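Local atomic coordinates of N-isopropylammelide isopropylaminohydrolase (Burkholderia multivorans ATCC 17616, PDB entry 6NBO), a protein that belongs to the amidohydrolase family of metal-dependent enzymes, built on a TIM barrel that binds zinc. Residues R122-V127 / K245-H250; A291-G296 / A340-T345; D317-A322 / P383-V388. All blocks are in the same frame, centred on the assembly; numbering follows the deposited sequence.

Interaction 1 of 3, residues R122-V127 / K245-H250; sequences RIRTHV and KVTISH
Arg124 lays the edge of its guanidinium against the side chain of Thr247, the two coming from opposite directions across a gap of 11.5 Å between their CA atoms. NH1 of Arg124 donates to Thr247 OG1 at 3.2 Å, and the acceptor lies only 10° out of the guanidinium plane, though the N-H...O angle of 148° shows a bent bond. An extended first half (chi1 175°) carries the arginine across, and a bend at chi3 turns its head. Its strongest partner, Gln155 on NE, lies outside the two segments, and NH1 also forms a salt bridge with Asp216; the threonine bond probably adds to a head held by these.

One pair further on, His126 NE2 and Ser249 OG stand 4.2 Å apart, too far for a direct bond. A water in the plane of the imidazole, 2.8 Å from His126 NE2, links them, donating weakly to Ser249 OG. That hydroxyl is also hydrogen-bonded to Asp216 and to the zinc ligand His65. Such inward-pointing side chains from two non-adjacent strands fill the interior of a TIM barrel, here next to the zinc site to which His250 contributes.

Interaction 2 of 3, residues A291-G296 / A340-T345; sequences ACRAAG and ALECVT
Two residues account for the contact: Glu342, with 36 Å² of its surface buried, and Arg293, with 30 Å². Between them runs a salt bridge in which NH1 of Arg293 donates to Glu342 OE1 at 2.6 Å, a short and fairly straight bond with an N-H...O angle of 160°. The oxygen sits at the guanidinium edge, near its plane, and is met on the syn side of the carboxylate. A single nitrogen makes the bond; NH2 of Arg293 is 3.5 Å from Glu342 OE1. The two planes are turned 62° against each other, so the pair does not form the flat, two-pronged grip that these groups can make.

Both side chains reach out in full. With CG swung opposite its own backbone N (chi1 179°), Arg293 runs extended to NE; Glu342 is likewise stretched beyond CG, and the two chains cross at about a right angle. This length lets them span backbones whose nearest CA atoms, Arg293 and Cys343, are 10.6 Å apart. The second carboxylate oxygen, OE2, pairs with Arg350; the carboxylate is thus shared by two arginines, which would be expected to favour its ionised form.

Arg293 lies exposed in the last turn of helix 289-295, which Gly296 closes with a Schellman motif, while Glu342 begins the type I turn through Thr345 that leads from helix 334-342 toward helix 346-352. Beneath the bridge, Cys292 and Cys343 both pack on Val299 of the barrel strand 299-301.

Interaction 3 of 3, residues D317-A322 / P383-V388; sequences DMLERA and PVRRLV
Pro383 touches Leu319 lightly, its CD lying 4.5 Å from Leu319 CD1, but its carbonyl matters more. Pro383 O accepts two bonds from the side chain of Arg385, one from NE at 2.9 Å, nearly in line with the carbonyl, and one from NH2 at 2.8 Å; both leave the guanidinium within 1° of its plane. Arg385 itself supplies most of this segment's share of the contact. Its chain bends at chi2 (-48°) and chi3, and this folding brings the edge of the head back to the Pro383 carbonyl while offering its far end to Asp317. There NH1 donates to Asp317 OD1 and NH2 to Asp317 OD2, each at 2.9 Å, an end-on pairing with one nitrogen to each oxygen. The planes are nevertheless 58° apart, and OD1 is approached from above the carboxylate. NH1 of the arginine also bonds the carbonyl of Ala118. Over one face of the guanidinium sits Leu319 CD1, 3.6 Å above the plane and over its centre. From here the chain runs on into the region of strand 387-390.

Asp317 is the N-cap of helix 318-328, its OD1 taking weak bonds from the backbone N atoms of Leu319 and Glu320. One carboxylate thus serves both the helix start and Arg385, and the helix dipole together with the arginine would probably stabilise its negative charge.

How the interactions relate
Of the paired segments, the one on strand 120-128 comes first, and interaction 1 closes a loop of 117 residues by facing it, across the barrel interior, with strand 246-250. That loop is complete before interactions 2 and 3 open. Those two cross: the segments follow one another as 291-296, 317-322, 340-345 and 383-388, so each contact takes one partner from within the other's span. They also touch directly, Leu341 CD1 packing 3.6 Å from Leu319 CD2 where the consecutive helices 318-328 and 334-342 meet. Interaction 2 joins helices at the barrel's outer surface, interaction 3 ties a helix to the approach of strand 387-390, and interaction 1 lies buried near the zinc.

Interaction 1 of 3, residues R122-V127 / K245-H250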
ATOM      1  N   ARG A 122       1.248   0.897  -8.271  1.00 22.35           N
ATOM      2  CA  ARG A 122      -0.013   0.635  -7.596  0.73 21.39           C
ATOM      3  C   ARG A 122       0.098   1.151  -6.170  1.00 23.83           C
ATOM      4  O   ARG A 122       1.052   0.814  -5.463  1.00 21.51           O
ATOM      5  CB  ARG A 122      -0.322  -0.859  -7.611  0.73 19.03           C
ATOM      6  CG  ARG A 122      -0.343  -1.428  -9.036  0.73 25.44           C
ATOM      7  CD  ARG A 122      -1.080  -2.691  -9.112  0.73 29.99           C
ATOM      8  NE  ARG A 122      -0.747  -3.476 -10.299  0.73 33.04           N
ATOM      9  CZ  ARG A 122      -1.649  -4.173 -10.976  0.73 27.94           C
ATOM     10  NH1 ARG A 122      -2.919  -4.121 -10.599  0.73 38.74           N
ATOM     11  NH2 ARG A 122      -1.297  -4.911 -12.020  0.73 22.93           N
ATOM     12  N   ILE A 123      -0.869   1.966  -5.748  1.00 21.88           N
ATOM     13  CA  ILE A 123      -0.827   2.612  -4.435  1.00 20.43           C
ATOM     14  C   ILE A 123      -2.193   2.500  -3.776  1.00 22.93           C
ATOM     15  O   ILE A 123      -3.206   2.850  -4.389  1.00 21.05           O
ATOM     16  CB  ILE A 123      -0.436   4.098  -4.538  1.00 23.56           C
ATOM     17  CG1 ILE A 123       0.897   4.284  -5.283  1.00 23.35           C
ATOM     18  CG2 ILE A 123      -0.454   4.741  -3.135  1.00 19.68           C
ATOM     19  CD1 ILE A 123       1.332   5.776  -5.404  1.00 22.61           C
ATOM     20  N   ARG A 124      -2.222   2.036  -2.527  1.00 21.86           N
ATOM     21  CA  ARG A 124      -3.387   2.207  -1.664  1.00 20.61           C
ATOM     22  C   ARG A 124      -3.111   3.352  -0.702  1.00 20.74           C
ATOM     23  O   ARG A 124      -2.178   3.283   0.109  1.00 22.62           O
ATOM     24  CB  ARG A 124      -3.719   0.934  -0.875  1.00 22.12           C
ATOM     25  CG  ARG A 124      -4.883   1.158   0.122  1.00 24.27           C
ATOM     26  CD  ARG A 124      -5.318  -0.140   0.831  1.00 21.22           C
ATOM     27  NE  ARG A 124      -6.017  -1.036  -0.080  1.00 20.93           N
ATOM     28  CZ  ARG A 124      -6.643  -2.144   0.293  1.00 24.29           C
ATOM     29  NH1 ARG A 124      -6.682  -2.487   1.577  1.00 24.21           N
ATOM     30  NH2 ARG A 124      -7.236  -2.903  -0.625  1.00 20.33           N
ATOM     31  N   THR A 125      -3.912   4.404  -0.788  1.00 20.62           N
ATOM     32  CA  THR A 125      -3.738   5.547   0.089  1.00 19.29           C
ATOM     33  C   THR A 125      -4.997   5.757   0.908  1.00 23.44           C
ATOM     34  O   THR A 125      -6.119   5.605   0.416  1.00 21.29           O
ATOM     35  CB  THR A 125      -3.408   6.843  -0.668  1.00 22.96           C
ATOM     36  OG1 THR A 125      -3.157   7.893   0.282  1.00 21.08           O
ATOM     37  CG2 THR A 125      -4.564   7.267  -1.590  1.00 25.42           C
ATOM     38  N   HIS A 126      -4.793   6.071   2.170  1.00 22.73           N
ATOM     39  CA  HIS A 126      -5.854   6.609   2.993  1.00 22.23           C
ATOM     40  C   HIS A 126      -5.913   8.109   2.758  1.00 24.68           C
ATOM     41  O   HIS A 126      -4.911   8.734   2.405  1.00 24.20           O
ATOM     42  CB  HIS A 126      -5.589   6.261   4.459  1.00 21.28           C
ATOM     43  CG  HIS A 126      -5.513   4.776   4.692  1.00 22.72           C
ATOM     44  ND1 HIS A 126      -6.467   4.082   5.402  1.00 22.53           N
ATOM     45  CD2 HIS A 126      -4.617   3.853   4.267  1.00 26.80           C
ATOM     46  CE1 HIS A 126      -6.165   2.795   5.409  1.00 23.88           C
ATOM     47  NE2 HIS A 126      -5.044   2.627   4.729  1.00 24.02           N
ATOM     48  N   VAL A 127      -7.110   8.671   2.872  1.00 23.26           N
ATOM     49  CA  VAL A 127      -7.315  10.108   2.702  1.00 26.00           C
ATOM     50  C   VAL A 127      -8.227  10.565   3.826  1.00 23.67           C
ATOM     51  O   VAL A 127      -9.263   9.943   4.069  1.00 23.15           O
ATOM     52  CB  VAL A 127      -7.938  10.451   1.335  1.00 26.05           C
ATOM     53  CG1 VAL A 127      -8.188  11.954   1.236  1.00 25.35           C
ATOM     54  CG2 VAL A 127      -7.035   9.976   0.197  1.00 24.09           C
ATOM     55  N   LYS A 245     -12.568  -8.845   1.846  1.00 27.20           N
ATOM     56  CA  LYS A 245     -12.917  -7.439   1.701  1.00 27.33           C
ATOM     57  C   LYS A 245     -12.497  -6.586   2.888  1.00 29.02           C
ATOM     58  O   LYS A 245     -12.763  -5.379   2.885  1.00 29.97           O
ATOM     59  CB  LYS A 245     -14.426  -7.286   1.474  1.00 33.06           C
ATOM     60  CG  LYS A 245     -14.846  -7.595   0.042  1.00 41.63           C
ATOM     61  CD  LYS A 245     -16.344  -7.461  -0.133  1.00 57.93           C
ATOM     62  CE  LYS A 245     -16.706  -6.356  -1.111  1.00 60.22           C
ATOM     63  NZ  LYS A 245     -18.190  -6.231  -1.240  1.00 64.99           N
ATOM     64  N   VAL A 246     -11.837  -7.160   3.895  1.00 24.90           N
ATOM     65  CA  VAL A 246     -11.422  -6.404   5.076  1.00 27.30           C
ATOM     66  C   VAL A 246      -9.912  -6.520   5.238  1.00 24.23           C
ATOM     67  O   VAL A 246      -9.342  -7.605   5.094  1.00 28.61           O
ATOM     68  CB  VAL A 246     -12.158  -6.898   6.343  1.00 25.24           C
ATOM     69  CG1 VAL A 246     -11.581  -6.236   7.609  1.00 24.26           C
ATOM     70  CG2 VAL A 246     -13.644  -6.608   6.228  1.00 23.92           C
ATOM     71  N   THR A 247      -9.267  -5.389   5.523  1.00 20.61           N
ATOM     72  CA  THR A 247      -7.841  -5.297   5.788  1.00 26.28           C
ATOM     73  C   THR A 247      -7.670  -4.665   7.162  1.00 24.90           C
ATOM     74  O   THR A 247      -8.402  -3.728   7.518  1.00 22.17           O
ATOM     75  CB  THR A 247      -7.151  -4.440   4.701  1.00 22.26           C
ATOM     76  OG1 THR A 247      -7.357  -5.050   3.423  1.00 25.74           O
ATOM     77  CG2 THR A 247      -5.652  -4.271   4.950  1.00 22.01           C
ATOM     78  N   ILE A 248      -6.727  -5.187   7.941  1.00 21.73           N
ATOM     79  CA  ILE A 248      -6.356  -4.601   9.227  1.00 19.02           C
ATOM     80  C   ILE A 248      -4.997  -3.946   9.065  1.00 21.83           C
ATOM     81  O   ILE A 248      -4.009  -4.627   8.765  1.00 23.35           O
ATOM     82  CB  ILE A 248      -6.290  -5.650  10.348  1.00 21.05           C
ATOM     83  CG1 ILE A 248      -7.528  -6.547  10.318  1.00 25.38           C
ATOM     84  CG2 ILE A 248      -6.126  -4.931  11.703  1.00 23.52           C
ATOM     85  CD1 ILE A 248      -8.813  -5.814  10.629  1.00 27.87           C
ATOM     86  N   SER A 249      -4.927  -2.633   9.288  1.00 21.67           N
ATOM     87  CA  SER A 249      -3.649  -1.934   9.204  1.00 21.17           C
ATOM     88  C   SER A 249      -3.016  -1.811  10.585  1.00 23.79           C
ATOM     89  O   SER A 249      -3.703  -1.522  11.569  1.00 25.72           O
ATOM     90  CB  SER A 249      -3.828  -0.546   8.589  1.00 21.77           C
ATOM     91  OG  SER A 249      -4.031  -0.633   7.177  1.00 26.39           O
ATOM     92  N   HIS A 250      -1.691  -2.010  10.627  1.00 22.73           N
ATOM     93  CA  HIS A 250      -0.815  -1.890  11.792  1.00 25.52           C
ATOM     94  C   HIS A 250      -0.933  -3.125  12.681  1.00 28.20           C
ATOM     95  O   HIS A 250      -0.009  -3.946  12.722  1.00 30.93           O
ATOM     96  CB  HIS A 250      -1.099  -0.590  12.548  1.00 30.00           C
ATOM     97  CG  HIS A 250      -0.970   0.628  11.685  1.00 39.49           C
ATOM     98  ND1 HIS A 250       0.078   0.802  10.803  1.00 42.60           N
ATOM     99  CD2 HIS A 250      -1.775   1.706  11.531  1.00 40.15           C
ATOM    100  CE1 HIS A 250      -0.076   1.947  10.160  1.00 48.46           C
ATOM    101  NE2 HIS A 250      -1.189   2.519  10.585  1.00 46.53           N
TER
HETATM  102  O   HOH W   1      -3.665   0.261   3.947  1.00 24.63           O

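Interaction 2 of 3, residues A291-G296 / A340-T345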
ATOM      1  N   ALA A 291       5.022 -15.234  11.323  1.00 26.65           N
ATOM      2  CA  ALA A 291       3.851 -15.829  11.969  1.00 30.11           C
ATOM      3  C   ALA A 291       2.605 -15.669  11.109  1.00 28.18           C
ATOM      4  O   ALA A 291       1.804 -16.605  10.984  1.00 27.31           O
ATOM      5  CB  ALA A 291       3.625 -15.220  13.354  1.00 30.54           C
ATOM      6  N   CYS A 292       2.409 -14.485  10.520  1.00 24.46           N
ATOM      7  CA  CYS A 292       1.309 -14.306   9.577  1.00 28.25           C
ATOM      8  C   CYS A 292       1.411 -15.302   8.430  1.00 28.62           C
ATOM      9  O   CYS A 292       0.437 -15.989   8.097  1.00 29.36           O
ATOM     10  CB  CYS A 292       1.305 -12.874   9.040  1.00 29.41           C
ATOM     11  SG  CYS A 292       1.014 -11.652  10.312  1.00 30.56           S
ATOM     12  N   ARG A 293       2.594 -15.394   7.825  1.00 29.79           N
ATOM     13  CA  ARG A 293       2.802 -16.289   6.691  1.00 28.76           C
ATOM     14  C   ARG A 293       2.488 -17.730   7.065  1.00 28.49           C
ATOM     15  O   ARG A 293       1.794 -18.439   6.327  1.00 31.01           O
ATOM     16  CB  ARG A 293       4.246 -16.157   6.210  1.00 30.48           C
ATOM     17  CG  ARG A 293       4.630 -17.048   5.048  1.00 41.52           C
ATOM     18  CD  ARG A 293       6.117 -16.876   4.706  1.00 47.79           C
ATOM     19  NE  ARG A 293       6.451 -17.414   3.389  1.00 40.27           N
ATOM     20  CZ  ARG A 293       6.213 -16.775   2.244  1.00 60.06           C
ATOM     21  NH1 ARG A 293       5.634 -15.575   2.253  1.00 50.90           N
ATOM     22  NH2 ARG A 293       6.548 -17.337   1.087  1.00 62.01           N
ATOM     23  N   ALA A 294       2.974 -18.171   8.226  1.00 28.91           N
ATOM     24  CA  ALA A 294       2.736 -19.543   8.657  1.00 32.82           C
ATOM     25  C   ALA A 294       1.258 -19.802   8.887  1.00 38.28           C
ATOM     26  O   ALA A 294       0.786 -20.926   8.691  1.00 34.25           O
ATOM     27  CB  ALA A 294       3.540 -19.839   9.924  1.00 33.71           C
ATOM     28  N   ALA A 295       0.506 -18.781   9.291  1.00 36.14           N
ATOM     29  CA  ALA A 295      -0.924 -18.946   9.516  1.00 35.28           C
ATOM     30  C   ALA A 295      -1.737 -18.783   8.245  1.00 31.24           C
ATOM     31  O   ALA A 295      -2.949 -19.013   8.273  1.00 30.40           O
ATOM     32  CB  ALA A 295      -1.422 -17.948  10.574  1.00 33.07           C
ATOM     33  N   GLY A 296      -1.116 -18.396   7.138  1.00 29.66           N
ATOM     34  CA  GLY A 296      -1.858 -18.184   5.916  1.00 33.88           C
ATOM     35  C   GLY A 296      -2.429 -16.793   5.763  1.00 33.35           C
ATOM     36  O   GLY A 296      -3.363 -16.606   4.976  1.00 28.38           O
ATOM     37  N   ALA A 340      10.231 -10.489   2.578  1.00 21.44           N
ATOM     38  CA  ALA A 340       9.976  -9.065   2.760  1.00 20.98           C
ATOM     39  C   ALA A 340       9.658  -8.398   1.429  1.00 21.55           C
ATOM     40  O   ALA A 340       8.746  -7.565   1.345  1.00 23.96           O
ATOM     41  CB  ALA A 340      11.175  -8.389   3.437  1.00 23.86           C
ATOM     42  N   LEU A 341      10.372  -8.777   0.367  1.00 22.02           N
ATOM     43  CA  LEU A 341      10.073  -8.221  -0.955  1.00 20.08           C
ATOM     44  C   LEU A 341       8.665  -8.599  -1.414  1.00 24.12           C
ATOM     45  O   LEU A 341       7.983  -7.805  -2.078  1.00 21.48           O
ATOM     46  CB  LEU A 341      11.118  -8.698  -1.967  1.00 19.27           C
ATOM     47  CG  LEU A 341      10.962  -8.226  -3.421  1.00 26.92           C
ATOM     48  CD1 LEU A 341      11.080  -6.703  -3.492  1.00 25.08           C
ATOM     49  CD2 LEU A 341      12.013  -8.889  -4.310  1.00 25.27           C
ATOM     50  N   GLU A 342       8.211  -9.807  -1.073  1.00 22.59           N
ATOM     51  CA  GLU A 342       6.839 -10.195  -1.382  1.00 23.85           C
ATOM     52  C   GLU A 342       5.813  -9.227  -0.780  1.00 26.74           C
ATOM     53  O   GLU A 342       4.749  -9.006  -1.372  1.00 22.76           O
ATOM     54  CB  GLU A 342       6.590 -11.628  -0.889  1.00 26.10           C
ATOM     55  CG  GLU A 342       5.241 -12.181  -1.296  1.00 39.98           C
ATOM     56  CD  GLU A 342       5.000 -13.617  -0.834  1.00 52.81           C
ATOM     57  OE1 GLU A 342       5.639 -14.063   0.149  1.00 50.47           O
ATOM     58  OE2 GLU A 342       4.150 -14.291  -1.457  1.00 57.93           O
ATOM     59  N   CYS A 343       6.116  -8.632   0.382  1.00 21.96           N
ATOM     60  CA  CYS A 343       5.207  -7.676   1.015  1.00 19.06           C
ATOM     61  C   CYS A 343       4.994  -6.399   0.203  1.00 23.67           C
ATOM     62  O   CYS A 343       4.021  -5.679   0.463  1.00 24.26           O
ATOM     63  CB  CYS A 343       5.729  -7.279   2.403  1.00 21.57           C
ATOM     64  SG  CYS A 343       5.777  -8.664   3.565  1.00 27.11           S
ATOM     65  N   VAL A 344       5.895  -6.062  -0.723  1.00 23.12           N
ATOM     66  CA  VAL A 344       5.708  -4.889  -1.573  1.00 23.44           C
ATOM     67  C   VAL A 344       5.560  -5.267  -3.041  1.00 23.45           C
ATOM     68  O   VAL A 344       5.626  -4.394  -3.915  1.00 18.95           O
ATOM     69  CB  VAL A 344       6.838  -3.852  -1.382  1.00 22.92           C
ATOM     70  CG1 VAL A 344       6.998  -3.498   0.092  1.00 19.53           C
ATOM     71  CG2 VAL A 344       8.174  -4.334  -1.988  1.00 19.95           C
ATOM     72  N   THR A 345       5.347  -6.555  -3.332  1.00 22.46           N
ATOM     73  CA  THR A 345       5.043  -7.002  -4.687  1.00 23.63           C
ATOM     74  C   THR A 345       3.822  -7.927  -4.673  1.00 23.73           C
ATOM     75  O   THR A 345       2.699  -7.455  -4.470  1.00 22.13           O
ATOM     76  CB  THR A 345       6.266  -7.674  -5.339  1.00 22.02           C
ATOM     77  OG1 THR A 345       6.813  -8.681  -4.472  1.00 22.11           O
ATOM     78  CG2 THR A 345       7.371  -6.625  -5.636  1.00 20.40           C
TER

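Interaction 3 of 3, residues D317-A322 / P383-V388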
ATOM      1  N   ASP A 317      10.487   4.859  -2.273  1.00 21.73           N
ATOM      2  CA  ASP A 317      11.194   3.645  -2.690  1.00 25.42           C
ATOM      3  C   ASP A 317      10.636   2.455  -1.905  1.00 21.67           C
ATOM      4  O   ASP A 317      10.989   2.252  -0.743  1.00 23.10           O
ATOM      5  CB  ASP A 317      12.697   3.817  -2.456  1.00 24.47           C
ATOM      6  CG  ASP A 317      13.505   2.682  -3.041  1.00 25.12           C
ATOM      7  OD1 ASP A 317      12.905   1.639  -3.350  1.00 23.96           O
ATOM      8  OD2 ASP A 317      14.729   2.822  -3.205  1.00 26.98           O
ATOM      9  N   MET A 318       9.779   1.639  -2.541  1.00 18.71           N
ATOM     10  CA  MET A 318       9.217   0.502  -1.818  1.00 19.74           C
ATOM     11  C   MET A 318      10.239  -0.596  -1.583  1.00 21.90           C
ATOM     12  O   MET A 318      10.022  -1.437  -0.705  1.00 23.86           O
ATOM     13  CB  MET A 318       7.998  -0.078  -2.543  1.00 20.82           C
ATOM     14  CG  MET A 318       6.760   0.841  -2.509  1.00 26.02           C
ATOM     15  SD  MET A 318       6.373   1.452  -0.856  1.00 23.98           S
ATOM     16  CE  MET A 318       5.919  -0.084  -0.035  1.00 19.62           C
ATOM     17  N   LEU A 319      11.344  -0.615  -2.333  1.00 18.77           N
ATOM     18  CA  LEU A 319      12.419  -1.537  -1.976  1.00 22.14           C
ATOM     19  C   LEU A 319      12.988  -1.176  -0.613  1.00 23.64           C
ATOM     20  O   LEU A 319      13.341  -2.059   0.177  1.00 22.51           O
ATOM     21  CB  LEU A 319      13.527  -1.529  -3.038  1.00 23.54           C
ATOM     22  CG  LEU A 319      13.190  -2.142  -4.400  1.00 23.77           C
ATOM     23  CD1 LEU A 319      14.436  -2.219  -5.297  1.00 23.02           C
ATOM     24  CD2 LEU A 319      12.552  -3.528  -4.208  1.00 23.98           C
ATOM     25  N   GLU A 320      13.076   0.125  -0.311  1.00 24.84           N
ATOM     26  CA  GLU A 320      13.547   0.528   1.008  1.00 22.49           C
ATOM     27  C   GLU A 320      12.573   0.094   2.094  1.00 20.99           C
ATOM     28  O   GLU A 320      12.990  -0.293   3.194  1.00 21.98           O
ATOM     29  CB  GLU A 320      13.766   2.038   1.062  1.00 23.59           C
ATOM     30  CG  GLU A 320      14.346   2.494   2.389  1.00 23.57           C
ATOM     31  CD  GLU A 320      14.973   3.858   2.273  1.00 29.80           C
ATOM     32  OE1 GLU A 320      14.337   4.839   2.699  1.00 25.59           O
ATOM     33  OE2 GLU A 320      16.088   3.947   1.720  1.00 26.65           O
ATOM     34  N   ARG A 321      11.269   0.168   1.821  1.00 22.05           N
ATOM     35  CA  ARG A 321      10.311  -0.294   2.823  1.00 22.45           C
ATOM     36  C   ARG A 321      10.443  -1.796   3.048  1.00 22.20           C
ATOM     37  O   ARG A 321      10.351  -2.278   4.188  1.00 23.04           O
ATOM     38  CB  ARG A 321       8.886   0.072   2.402  1.00 28.17           C
ATOM     39  CG  ARG A 321       7.814  -0.261   3.449  1.00 27.30           C
ATOM     40  CD  ARG A 321       8.135   0.325   4.813  1.00 28.72           C
ATOM     41  NE  ARG A 321       8.570   1.725   4.765  1.00 26.81           N
ATOM     42  CZ  ARG A 321       8.740   2.483   5.846  1.00 29.71           C
ATOM     43  NH1 ARG A 321       8.489   1.989   7.051  1.00 30.07           N
ATOM     44  NH2 ARG A 321       9.153   3.733   5.727  1.00 29.42           N
ATOM     45  N   ALA A 322      10.679  -2.550   1.978  1.00 23.53           N
ATOM     46  CA  ALA A 322      10.931  -3.978   2.126  1.00 24.59           C
ATOM     47  C   ALA A 322      12.148  -4.217   2.997  1.00 22.02           C
ATOM     48  O   ALA A 322      12.128  -5.082   3.885  1.00 24.37           O
ATOM     49  CB  ALA A 322      11.130  -4.627   0.754  1.00 23.57           C
ATOM     50  N   PRO A 383      19.020  -0.485  -5.575  1.00 27.57           N
ATOM     51  CA  PRO A 383      19.594   0.156  -6.764  1.00 22.49           C
ATOM     52  C   PRO A 383      18.566   1.027  -7.475  1.00 25.96           C
ATOM     53  O   PRO A 383      17.364   0.769  -7.424  1.00 25.29           O
ATOM     54  CB  PRO A 383      20.025  -1.033  -7.640  1.00 23.88           C
ATOM     55  CG  PRO A 383      19.157  -2.147  -7.227  1.00 25.04           C
ATOM     56  CD  PRO A 383      18.898  -1.947  -5.742  1.00 31.41           C
ATOM     57  N   VAL A 384      19.059   2.075  -8.142  1.00 24.51           N
ATOM     58  CA  VAL A 384      18.172   2.969  -8.878  1.00 28.70           C
ATOM     59  C   VAL A 384      17.345   2.155  -9.860  1.00 24.56           C
ATOM     60  O   VAL A 384      17.813   1.146 -10.397  1.00 28.56           O
ATOM     61  CB  VAL A 384      18.995   4.054  -9.600  1.00 29.82           C
ATOM     62  CG1 VAL A 384      19.869   3.436 -10.684  1.00 39.40           C
ATOM     63  CG2 VAL A 384      18.087   5.118 -10.202  1.00 30.64           C
ATOM     64  N   ARG A 385      16.087   2.552 -10.061  1.00 24.62           N
ATOM     65  CA  ARG A 385      15.287   1.894 -11.093  1.00 23.88           C
ATOM     66  C   ARG A 385      15.818   2.334 -12.452  1.00 25.03           C
ATOM     67  O   ARG A 385      15.604   3.476 -12.878  1.00 27.78           O
ATOM     68  CB  ARG A 385      13.803   2.229 -10.963  1.00 22.71           C
ATOM     69  CG  ARG A 385      13.205   2.089  -9.579  1.00 24.88           C
ATOM     70  CD  ARG A 385      13.545   0.768  -8.891  1.00 23.58           C
ATOM     71  NE  ARG A 385      14.539   0.933  -7.829  1.00 25.73           N
ATOM     72  CZ  ARG A 385      14.237   1.222  -6.563  1.00 24.46           C
ATOM     73  NH1 ARG A 385      12.973   1.387  -6.192  1.00 23.09           N
ATOM     74  NH2 ARG A 385      15.206   1.344  -5.664  1.00 22.10           N
ATOM     75  N   ARG A 386      16.532   1.443 -13.132  1.00 24.26           N
ATOM     76  CA  ARG A 386      17.075   1.803 -14.435  1.00 26.01           C
ATOM     77  C   ARG A 386      15.963   2.098 -15.438  1.00 27.19           C
ATOM     78  O   ARG A 386      16.081   3.019 -16.258  1.00 26.75           O
ATOM     79  CB  ARG A 386      17.969   0.684 -14.956  1.00 28.63           C
ATOM     80  CG  ARG A 386      18.624   1.074 -16.270  1.00 45.67           C
ATOM     81  CD  ARG A 386      19.028  -0.132 -17.056  1.00 54.96           C
ATOM     82  NE  ARG A 386      20.105  -0.854 -16.400  1.00 59.85           N
ATOM     83  CZ  ARG A 386      20.463  -2.088 -16.726  1.00 73.39           C
ATOM     84  NH1 ARG A 386      19.815  -2.723 -17.698  1.00 73.84           N
ATOM     85  NH2 ARG A 386      21.457  -2.684 -16.081  1.00 74.41           N
ATOM     86  N   LEU A 387      14.876   1.340 -15.372  1.00 26.30           N
ATOM     87  CA  LEU A 387      13.746   1.471 -16.285  1.00 25.73           C
ATOM     88  C   LEU A 387      12.471   1.196 -15.510  1.00 26.44           C
ATOM     89  O   LEU A 387      12.419   0.253 -14.721  1.00 28.19           O
ATOM     90  CB  LEU A 387      13.841   0.484 -17.457  1.00 25.73           C
ATOM     91  CG  LEU A 387      12.696   0.553 -18.478  1.00 28.51           C
ATOM     92  CD1 LEU A 387      12.749   1.872 -19.237  1.00 28.53           C
ATOM     93  CD2 LEU A 387      12.764  -0.613 -19.450  1.00 27.59           C
ATOM     94  N   VAL A 388      11.453   2.028 -15.712  1.00 24.72           N
ATOM     95  CA  VAL A 388      10.116   1.745 -15.204  1.00 24.18           C
ATOM     96  C   VAL A 388       9.180   1.763 -16.399  1.00 27.09           C
ATOM     97  O   VAL A 388       9.148   2.741 -17.160  1.00 24.85           O
ATOM     98  CB  VAL A 388       9.659   2.739 -14.119  1.00 26.27           C
ATOM     99  CG1 VAL A 388       8.277   2.344 -13.595  1.00 22.45           C
ATOM    100  CG2 VAL A 388      10.665   2.778 -12.959  1.00 24.17           C
TER